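Local coordinates for UPF0345 protein ACIAD0356 (Acinetobacter sp. ADP1, PDB 3HQX) that probably catalyses the reversible phosphorolysis of a broad range of purine and pyrimidine nucleosides, releasing the free base and ribose 1-phosphate, at residues G66-K71 with E101-V106; G42-T47 with I97-V102; V20-L25 with Q49-E54. All blocks are in the same frame, centred on the assembly; numbering follows the deposited sequence.

Contact 1 of 3, residues G66-K71 with E101-V106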
loop_
_atom_site.group_PDB
_atom_site.type_symbol
_atom_site.label_atom_id
_atom_site.label_comp_id
_atom_site.label_asym_id
_atom_site.label_seq_id
_atom_site.Cartn_x
_atom_site.Cartn_y
_atom_site.Cartn_z
ATOM N N GLY A 66 6.521 12.563 -4.187
ATOM C CA GLY A 66 7.392 12.115 -5.260
ATOM C C GLY A 66 7.261 12.920 -6.516
ATOM O O GLY A 66 6.717 14.051 -6.545
ATOM N N GLU A 67 7.809 12.327 -7.550
ATOM C CA GLU A 67 8.009 12.959 -8.855
ATOM C C GLU A 67 7.801 11.881 -9.888
ATOM O O GLU A 67 8.349 10.770 -9.737
ATOM C CB GLU A 67 9.448 13.470 -8.985
ATOM C CG GLU A 67 9.819 13.986 -10.385
ATOM C CD GLU A 67 11.169 14.565 -10.418
ATOM O OE1 GLU A 67 11.498 15.395 -9.556
ATOM O OE2 GLU A 67 11.950 14.152 -11.305
ATOM N N CYS A 68 7.033 12.184 -10.937
ATOM C CA CYS A 68 6.860 11.196 -12.032
ATOM C C CYS A 68 6.851 11.886 -13.372
ATOM O O CYS A 68 6.640 13.076 -13.471
ATOM C CB CYS A 68 5.566 10.351 -11.868
ATOM S SG CYS A 68 4.067 11.302 -11.839
ATOM N N ARG A 69 7.049 11.096 -14.409
ATOM C CA ARG A 69 6.859 11.526 -15.790
ATOM C C ARG A 69 5.798 10.659 -16.433
ATOM O O ARG A 69 5.831 9.439 -16.294
ATOM C CB ARG A 69 8.194 11.485 -16.537
ATOM C CG ARG A 69 9.041 12.660 -16.143
ATOM C CD ARG A 69 10.430 12.649 -16.698
ATOM N NE ARG A 69 11.204 13.838 -16.351
ATOM C CZ ARG A 69 11.866 14.028 -15.208
ATOM N NH1 ARG A 69 11.781 13.139 -14.170
ATOM N NH2 ARG A 69 12.557 15.163 -15.070
ATOM N N VAL A 70 4.854 11.300 -17.102
ATOM C CA VAL A 70 3.680 10.601 -17.638
ATOM C C VAL A 70 3.417 11.008 -19.066
ATOM O O VAL A 70 3.469 12.182 -19.391
ATOM C CB VAL A 70 2.401 10.934 -16.815
ATOM C CG1 VAL A 70 1.263 10.093 -17.284
ATOM C CG2 VAL A 70 2.640 10.657 -15.343
ATOM N N LYS A 71 3.076 10.022 -19.897
ATOM C CA LYS A 71 2.532 10.289 -21.223
ATOM C C LYS A 71 1.087 9.918 -21.170
ATOM O O LYS A 71 0.736 8.710 -20.945
ATOM C CB LYS A 71 3.184 9.423 -22.280
ATOM C CG LYS A 71 4.564 9.833 -22.593
ATOM C CD LYS A 71 5.043 9.111 -23.821
ATOM C CE LYS A 71 6.382 9.655 -24.277
ATOM N NZ LYS A 71 7.488 9.487 -23.278
ATOM N N GLU A 101 11.706 7.192 -7.815
ATOM C CA GLU A 101 11.574 7.143 -6.364
ATOM C C GLU A 101 10.182 6.631 -6.020
ATOM O O GLU A 101 9.332 6.457 -6.895
ATOM C CB GLU A 101 11.764 8.526 -5.713
ATOM C CG GLU A 101 13.152 9.226 -5.967
ATOM C CD GLU A 101 14.267 8.608 -5.222
ATOM O OE1 GLU A 101 14.029 8.015 -4.148
ATOM O OE2 GLU A 101 15.420 8.786 -5.684
ATOM N N VAL A 102 9.976 6.300 -4.767
ATOM C CA VAL A 102 8.610 5.993 -4.315
ATOM C C VAL A 102 7.669 7.131 -4.703
ATOM O O VAL A 102 7.976 8.304 -4.464
ATOM C CB VAL A 102 8.539 5.706 -2.813
ATOM C CG1 VAL A 102 7.086 5.568 -2.326
ATOM C CG2 VAL A 102 9.357 4.415 -2.506
ATOM N N LEU A 103 6.552 6.754 -5.299
ATOM C CA LEU A 103 5.525 7.695 -5.718
ATOM C C LEU A 103 4.219 7.359 -5.025
ATOM O O LEU A 103 3.669 6.257 -5.225
ATOM C CB LEU A 103 5.299 7.616 -7.243
ATOM C CG LEU A 103 4.376 8.657 -7.849
ATOM C CD1 LEU A 103 5.096 10.038 -7.934
ATOM C CD2 LEU A 103 3.741 8.189 -9.161
ATOM N N ASP A 104 3.721 8.276 -4.190
ATOM C CA ASP A 104 2.404 8.078 -3.574
ATOM C C ASP A 104 1.403 8.867 -4.366
ATOM O O ASP A 104 1.650 10.009 -4.736
ATOM C CB ASP A 104 2.383 8.613 -2.130
ATOM C CG ASP A 104 3.274 7.788 -1.192
ATOM O OD1 ASP A 104 2.742 6.880 -0.525
ATOM O OD2 ASP A 104 4.490 8.091 -1.096
ATOM N N TYR A 105 0.248 8.268 -4.597
ATOM C CA TYR A 105 -0.810 8.924 -5.360
ATOM C C TYR A 105 -2.206 8.608 -4.813
ATOM O O TYR A 105 -2.421 7.630 -4.069
ATOM C CB TYR A 105 -0.721 8.560 -6.856
ATOM C CG TYR A 105 -1.085 7.124 -7.118
ATOM C CD1 TYR A 105 -2.405 6.753 -7.319
ATOM C CD2 TYR A 105 -0.122 6.133 -7.133
ATOM C CE1 TYR A 105 -2.775 5.436 -7.490
ATOM C CE2 TYR A 105 -0.481 4.794 -7.327
ATOM C CZ TYR A 105 -1.794 4.466 -7.487
ATOM O OH TYR A 105 -2.078 3.134 -7.676
ATOM N N VAL A 106 -3.147 9.495 -5.182
ATOM C CA VAL A 106 -4.588 9.195 -5.052
ATOM C C VAL A 106 -5.182 9.265 -6.465
ATOM O O VAL A 106 -4.966 10.241 -7.218
ATOM C CB VAL A 106 -5.261 10.207 -4.154
ATOM C CG1 VAL A 106 -6.780 9.958 -4.142
ATOM C CG2 VAL A 106 -4.741 10.072 -2.699
HETATM O O HOH W 1 8.638 9.617 -6.956
#

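Contact 2 of 3, residues G42-T47 with I97-V102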
loop_
_atom_site.group_PDB
_atom_site.type_symbol
_atom_site.label_atom_id
_atom_site.label_comp_id
_atom_site.label_asym_id
_atom_site.label_seq_id
_atom_site.Cartn_x
_atom_site.Cartn_y
_atom_site.Cartn_z
ATOM N N GLY A 42 -2.534 4.741 -3.515
ATOM C CA GLY A 42 -1.537 3.808 -4.054
ATOM C C GLY A 42 -0.101 4.298 -4.010
ATOM O O GLY A 42 0.154 5.464 -3.697
ATOM N N VAL A 43 0.792 3.349 -4.316
ATOM C CA VAL A 43 2.216 3.562 -4.369
ATOM C C VAL A 43 2.701 2.947 -5.683
ATOM O O VAL A 43 2.285 1.839 -6.065
ATOM C CB VAL A 43 2.924 2.916 -3.165
ATOM C CG1 VAL A 43 4.465 2.945 -3.355
ATOM C CG2 VAL A 43 2.470 3.606 -1.843
ATOM N N ILE A 44 3.549 3.685 -6.356
ATOM C CA ILE A 44 4.329 3.155 -7.493
ATOM C C ILE A 44 5.778 3.207 -7.039
ATOM O O ILE A 44 6.276 4.256 -6.589
ATOM C CB ILE A 44 4.155 3.968 -8.775
ATOM C CG1 ILE A 44 2.720 3.830 -9.272
ATOM C CG2 ILE A 44 5.128 3.419 -9.889
ATOM C CD1 ILE A 44 2.382 4.657 -10.462
ATOM N N LEU A 45 6.464 2.073 -7.186
ATOM C CA LEU A 45 7.863 1.963 -6.849
ATOM C C LEU A 45 8.727 2.251 -8.076
ATOM O O LEU A 45 8.231 2.228 -9.168
ATOM C CB LEU A 45 8.114 0.562 -6.343
ATOM C CG LEU A 45 7.427 0.126 -5.063
ATOM C CD1 LEU A 45 7.784 -1.320 -4.785
ATOM C CD2 LEU A 45 7.873 1.006 -3.931
ATOM N N PRO A 46 10.004 2.542 -7.871
ATOM C CA PRO A 46 10.869 2.942 -8.984
ATOM C C PRO A 46 10.812 1.965 -10.150
ATOM O O PRO A 46 10.854 0.738 -9.969
ATOM C CB PRO A 46 12.250 3.034 -8.327
ATOM C CG PRO A 46 11.958 3.381 -6.967
ATOM C CD PRO A 46 10.700 2.650 -6.596
ATOM N N THR A 47 10.656 2.516 -11.350
ATOM C CA THR A 47 10.346 1.741 -12.550
ATOM C C THR A 47 11.597 1.761 -13.446
ATOM O O THR A 47 12.410 2.679 -13.330
ATOM C CB THR A 47 9.188 2.398 -13.369
ATOM O OG1 THR A 47 9.518 3.762 -13.663
ATOM C CG2 THR A 47 7.858 2.375 -12.670
ATOM N N ILE A 97 3.397 5.759 -17.074
ATOM C CA ILE A 97 3.980 6.474 -15.977
ATOM C C ILE A 97 5.321 5.855 -15.585
ATOM O O ILE A 97 5.490 4.613 -15.579
ATOM C CB ILE A 97 2.992 6.547 -14.788
ATOM C CG1 ILE A 97 3.538 7.424 -13.638
ATOM C CG2 ILE A 97 2.648 5.137 -14.269
ATOM C CD1 ILE A 97 2.418 7.939 -12.661
ATOM N N GLU A 98 6.280 6.721 -15.296
ATOM C CA GLU A 98 7.600 6.292 -14.801
ATOM C C GLU A 98 7.977 7.120 -13.570
ATOM O O GLU A 98 7.592 8.284 -13.443
ATOM C CB GLU A 98 8.680 6.329 -15.911
ATOM C CG GLU A 98 8.524 7.428 -16.866
ATOM C CD GLU A 98 9.494 7.369 -18.042
ATOM O OE1 GLU A 98 9.485 6.402 -18.813
ATOM O OE2 GLU A 98 10.259 8.308 -18.186
ATOM N N THR A 99 8.750 6.506 -12.682
ATOM C CA THR A 99 9.258 7.200 -11.538
ATOM C C THR A 99 10.581 6.610 -11.093
ATOM O O THR A 99 10.822 5.421 -11.334
ATOM C CB THR A 99 8.231 7.151 -10.353
ATOM O OG1 THR A 99 8.737 7.961 -9.295
ATOM C CG2 THR A 99 7.954 5.690 -9.882
ATOM N N ASP A 100 11.440 7.430 -10.500
ATOM C CA ASP A 100 12.775 6.965 -9.991
ATOM C C ASP A 100 12.806 6.803 -8.461
ATOM O O ASP A 100 13.822 6.390 -7.870
ATOM C CB ASP A 100 13.875 7.961 -10.405
ATOM C CG ASP A 100 14.042 8.066 -11.914
ATOM O OD1 ASP A 100 13.776 7.072 -12.629
ATOM O OD2 ASP A 100 14.473 9.155 -12.377
ATOM N N GLU A 101 11.706 7.192 -7.815
ATOM C CA GLU A 101 11.574 7.143 -6.364
ATOM C C GLU A 101 10.182 6.631 -6.020
ATOM O O GLU A 101 9.332 6.457 -6.895
ATOM C CB GLU A 101 11.764 8.526 -5.713
ATOM C CG GLU A 101 13.152 9.226 -5.967
ATOM C CD GLU A 101 14.267 8.608 -5.222
ATOM O OE1 GLU A 101 14.029 8.015 -4.148
ATOM O OE2 GLU A 101 15.420 8.786 -5.684
ATOM N N VAL A 102 9.976 6.300 -4.767
ATOM C CA VAL A 102 8.610 5.993 -4.315
ATOM C C VAL A 102 7.669 7.131 -4.703
ATOM O O VAL A 102 7.976 8.304 -4.464
ATOM C CB VAL A 102 8.539 5.706 -2.813
ATOM C CG1 VAL A 102 7.086 5.568 -2.326
ATOM C CG2 VAL A 102 9.357 4.415 -2.506
#

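Contact 3 of 3, residues V20-L25 with Q49-E54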
loop_
_atom_site.group_PDB
_atom_site.type_symbol
_atom_site.label_atom_id
_atom_site.label_comp_id
_atom_site.label_asym_id
_atom_site.label_seq_id
_atom_site.Cartn_x
_atom_site.Cartn_y
_atom_site.Cartn_z
ATOM N N VAL A 20 -2.248 -5.364 -6.579
ATOM C CA VAL A 20 -0.842 -5.295 -6.929
ATOM C C VAL A 20 -0.626 -5.640 -8.403
ATOM O O VAL A 20 -1.148 -6.672 -8.880
ATOM C CB VAL A 20 -0.007 -6.244 -6.046
ATOM C CG1 VAL A 20 1.495 -6.238 -6.460
ATOM C CG2 VAL A 20 -0.167 -5.826 -4.553
ATOM N N TYR A 21 0.119 -4.774 -9.087
ATOM C CA TYR A 21 0.406 -4.976 -10.516
ATOM C C TYR A 21 1.862 -4.780 -10.806
ATOM O O TYR A 21 2.662 -4.371 -9.950
ATOM C CB TYR A 21 -0.448 -4.025 -11.409
ATOM C CG TYR A 21 -1.926 -4.150 -11.077
ATOM C CD1 TYR A 21 -2.634 -5.268 -11.460
ATOM C CD2 TYR A 21 -2.618 -3.142 -10.406
ATOM C CE1 TYR A 21 -3.963 -5.427 -11.153
ATOM C CE2 TYR A 21 -3.930 -3.333 -10.058
ATOM C CZ TYR A 21 -4.602 -4.476 -10.449
ATOM O OH TYR A 21 -5.924 -4.628 -10.124
ATOM N N PHE A 22 2.194 -5.167 -12.050
ATOM C CA PHE A 22 3.549 -4.994 -12.626
ATOM C C PHE A 22 4.607 -5.668 -11.772
ATOM O O PHE A 22 5.719 -5.119 -11.548
ATOM C CB PHE A 22 3.897 -3.542 -12.841
ATOM C CG PHE A 22 2.825 -2.744 -13.544
ATOM C CD1 PHE A 22 2.645 -2.837 -14.928
ATOM C CD2 PHE A 22 2.027 -1.876 -12.820
ATOM C CE1 PHE A 22 1.642 -2.076 -15.550
ATOM C CE2 PHE A 22 1.036 -1.151 -13.443
ATOM C CZ PHE A 22 0.860 -1.254 -14.797
ATOM N N GLY A 23 4.244 -6.839 -11.268
ATOM C CA GLY A 23 5.185 -7.685 -10.529
ATOM C C GLY A 23 5.618 -7.037 -9.228
ATOM O O GLY A 23 6.757 -7.248 -8.795
ATOM N N GLY A 24 4.726 -6.209 -8.652
ATOM C CA GLY A 24 4.909 -5.537 -7.384
ATOM C C GLY A 24 5.360 -4.087 -7.469
ATOM O O GLY A 24 5.790 -3.488 -6.466
ATOM N N LEU A 25 5.308 -3.500 -8.658
ATOM C CA LEU A 25 5.660 -2.074 -8.761
ATOM C C LEU A 25 4.512 -1.103 -8.521
ATOM O O LEU A 25 4.781 0.076 -8.285
ATOM C CB LEU A 25 6.265 -1.742 -10.125
ATOM C CG LEU A 25 7.593 -2.409 -10.377
ATOM C CD1 LEU A 25 7.976 -2.161 -11.821
ATOM C CD2 LEU A 25 8.665 -1.898 -9.397
ATOM N N GLN A 49 11.001 0.775 -16.909
ATOM C CA GLN A 49 10.288 1.140 -18.126
ATOM C C GLN A 49 8.921 1.637 -17.671
ATOM O O GLN A 49 8.483 1.305 -16.527
ATOM C CB GLN A 49 10.096 -0.041 -19.076
ATOM C CG GLN A 49 11.388 -0.765 -19.513
ATOM C CD GLN A 49 12.361 0.145 -20.271
ATOM O OE1 GLN A 49 11.947 0.957 -21.119
ATOM N NE2 GLN A 49 13.666 0.015 -19.955
ATOM N N PRO A 50 8.255 2.442 -18.522
ATOM C CA PRO A 50 6.936 2.963 -18.170
ATOM C C PRO A 50 5.889 1.905 -17.915
ATOM O O PRO A 50 5.878 0.826 -18.595
ATOM C CB PRO A 50 6.539 3.826 -19.364
ATOM C CG PRO A 50 7.823 4.144 -20.061
ATOM C CD PRO A 50 8.683 2.915 -19.851
ATOM N N LEU A 51 5.037 2.206 -16.926
ATOM C CA LEU A 51 3.916 1.371 -16.591
ATOM C C LEU A 51 2.634 1.897 -17.250
ATOM O O LEU A 51 2.301 3.079 -17.106
ATOM C CB LEU A 51 3.753 1.303 -15.079
ATOM C CG LEU A 51 5.025 0.950 -14.316
ATOM C CD1 LEU A 51 4.576 0.924 -12.830
ATOM C CD2 LEU A 51 5.651 -0.410 -14.817
ATOM N N THR A 52 1.887 1.025 -17.937
ATOM C CA THR A 52 0.657 1.449 -18.648
ATOM C C THR A 52 -0.573 1.149 -17.818
ATOM O O THR A 52 -0.790 -0.003 -17.436
ATOM C CB THR A 52 0.487 0.824 -20.098
ATOM O OG1 THR A 52 1.618 1.143 -20.933
ATOM C CG2 THR A 52 -0.721 1.390 -20.790
ATOM N N PHE A 53 -1.412 2.173 -17.594
ATOM C CA PHE A 53 -2.737 1.995 -17.044
ATOM C C PHE A 53 -3.771 2.435 -18.025
ATOM O O PHE A 53 -3.541 3.416 -18.767
ATOM C CB PHE A 53 -2.898 2.857 -15.809
ATOM C CG PHE A 53 -1.997 2.476 -14.686
ATOM C CD1 PHE A 53 -2.403 1.534 -13.788
ATOM C CD2 PHE A 53 -0.731 3.025 -14.569
ATOM C CE1 PHE A 53 -1.571 1.188 -12.741
ATOM C CE2 PHE A 53 0.074 2.694 -13.554
ATOM C CZ PHE A 53 -0.339 1.795 -12.627
ATOM N N GLU A 54 -4.895 1.699 -18.052
ATOM C CA GLU A 54 -5.995 1.954 -18.990
ATOM C C GLU A 54 -7.268 2.360 -18.258
ATOM O O GLU A 54 -7.615 1.798 -17.180
ATOM C CB GLU A 54 -6.217 0.732 -19.923
ATOM C CG GLU A 54 -4.946 0.395 -20.695
ATOM C CD GLU A 54 -5.108 -0.719 -21.713
ATOM O OE1 GLU A 54 -6.260 -1.091 -21.967
ATOM O OE2 GLU A 54 -4.064 -1.221 -22.236
#

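Contact 1 of 3, residues G66-K71 with E101-V106
Strand 67-72 starts close to the beginning of strand 103-109, the two CA atoms of Gly66 and Leu103 being 4.8 Å apart, and the chains then diverge without a direct hydrogen bond between the segments. They belong to the two different sheets of a cupin-like beta sandwich, so side-chain packing and a bridging water, rather than strand pairing, connect them. Gly66 has a positive phi (105°), with its CA 3.9 Å from Val102 O; a beta carbon there would collide with that carbonyl and crowd against the CD1 methyl of Leu103.

Leu103 does most of the touching. Its CG lies anti to the backbone N (chi1 -173°), which brings the forked end closer to strand 67-72. One branch, CD1, lies against the backbone at 3.6 Å from Glu67 N, while the other, CD2, packs 3.9 Å from Cys68 CB. The sulfur of Cys68, in the crowded position between its own N and carbonyl carbon, also faces CD2, and Ile97 touches both residues. On the polar side, water 1 accepts from Glu67 N at 2.9 Å and donates to Val102 O, also at 2.9 Å. Farther out, the extended Glu67 side chain bridges two cations: OE1 pairs with Arg82, and OE2 uses its anti lone pair for a salt bridge with Arg69 NH1 at 3.0 Å, the carboxylate oxygen lying 27° out of the guanidinium plane.

An apolar branch and a bridging water thus both join the sheets: Leu103 supplies the buried apolar packing, and the water accepts from Glu67 N and can donate to Val102 O, two groups too far apart to bond directly. Two arginines around Glu67 would be expected to favour its ionised form.

Contact 2 of 3, residues G42-T47 with I97-V102
In this two-sheeted, cupin-like fold, the loop leaving strand 38-44 meets the turn that joins strand 94-98 to strand 103-109. Thr47 ties the two together through a pair of bonds to one residue. Its backbone N donates to Thr99 O at 2.9 Å, almost straight at 171° and nearly along the C=O axis. In return Thr99 N donates to Thr47 OG1 at 3.0 Å, a hydroxyl held in the crowded position between its own N and carbonyl carbon (chi1 55°), from where it also lies against Glu98 CB. In one of the two bonds, then, a side-chain hydroxyl takes the place of a main-chain carbonyl as acceptor.

Pro46 adds a CA-H...O contact to the same carbonyl, Thr99 O, and lays its ring along the Asp100-Glu101 backbone, with CG 3.7 Å from Asp100 O. Thr99 is divided between two environments. Its CG2 turns inward to Ile44 CG2, 3.6 Å away, the two side chains crossing obliquely, whereas OG1 is hydrogen-bonded to Glu67 O and receives a weak bond from Glu101 N within the turn.

The interior between the sheets begins here: Ile44 belongs to the six-stranded sheet and Ile97 to the four-stranded one, and they meet tip to tip, Ile44 CD1 at 3.8 Å from Ile97 CG2. Leu51 and Leu103 pack around this pair.

Val102, at the far end of the turn, spreads its two methyls over different neighbours. The Val102 and Val43 side chains cross obliquely, CG1 to CG1 at 3.8 Å; Val102 CG2 lies 4.0 Å from Leu45 CD2, in side chains that run alongside each other and point the same way. This valine-leucine patch continues into the dimer interface, where Val20 of the second subunit packs on Val102 and Gly24 of that subunit on Leu45.

Contact 3 of 3, residues V20-L25 with Q49-E54
Phe22 presents a face to one neighbour and an edge to another. Leu51 lies over the face: its CB is 3.9 Å from the ring centroid and only 12° off the normal, a CH-pi contact, while its methyls CD1 and CD2 lie near CD2 and CD1 of Phe22, on either side of CG. The outer rim of Phe22 is directed at Phe53 in an offset edge-to-face pair, centroids 5.1 Å apart and planes at 78°. Phe22 CE2 approaches Phe53 CZ to 3.4 Å, and Phe22 CZ lies over the Phe53 face, displaced toward the rim. Thr52 O sits in the plane of the Phe22 ring, 3.4 Å from its CZ. Leu25 crosses Leu51 at about a right angle, with its CB 4.2 Å from Leu51 CD1.

Phe22 is the second residue of a type I' beta turn, Tyr21 to Gly24, bonded Gly24 N to Tyr21 O. Its phi is positive (57°) and its CG anti to the carbonyl carbon, so the ring projects toward strand 51-54. Phe53 in turn packs against Phe95. A hairpin turn at one sheet's edge strand thus packs aromatically on the other's, inter-sheet packing within the two-sheeted cupin-clan fold.

How the contacts relate
Contacts 1 and 2 adjoin, their centres about 5 Å apart, and share Glu101 and Val102; contact 3 lies about 9 Å from contact 2 and about 12 Å from contact 1, centre to centre. Along the chain contact 3 closes before contact 1 opens, while contacts 2 and 3 interleave. Each joins the six-stranded antiparallel sheet to the four-stranded one. Strands 38-44 and 103-109 are neighbours in the first; 51-54, 94-98 and 67-72 run side by side in the second. Contact 2 therefore sits between the others, linked by backbone pairing of Ile44 with Leu103, Ile97 with Leu51 and Leu45 with Leu25. Together they connect the sheets across three successive strands of the smaller, and all touch the second subunit.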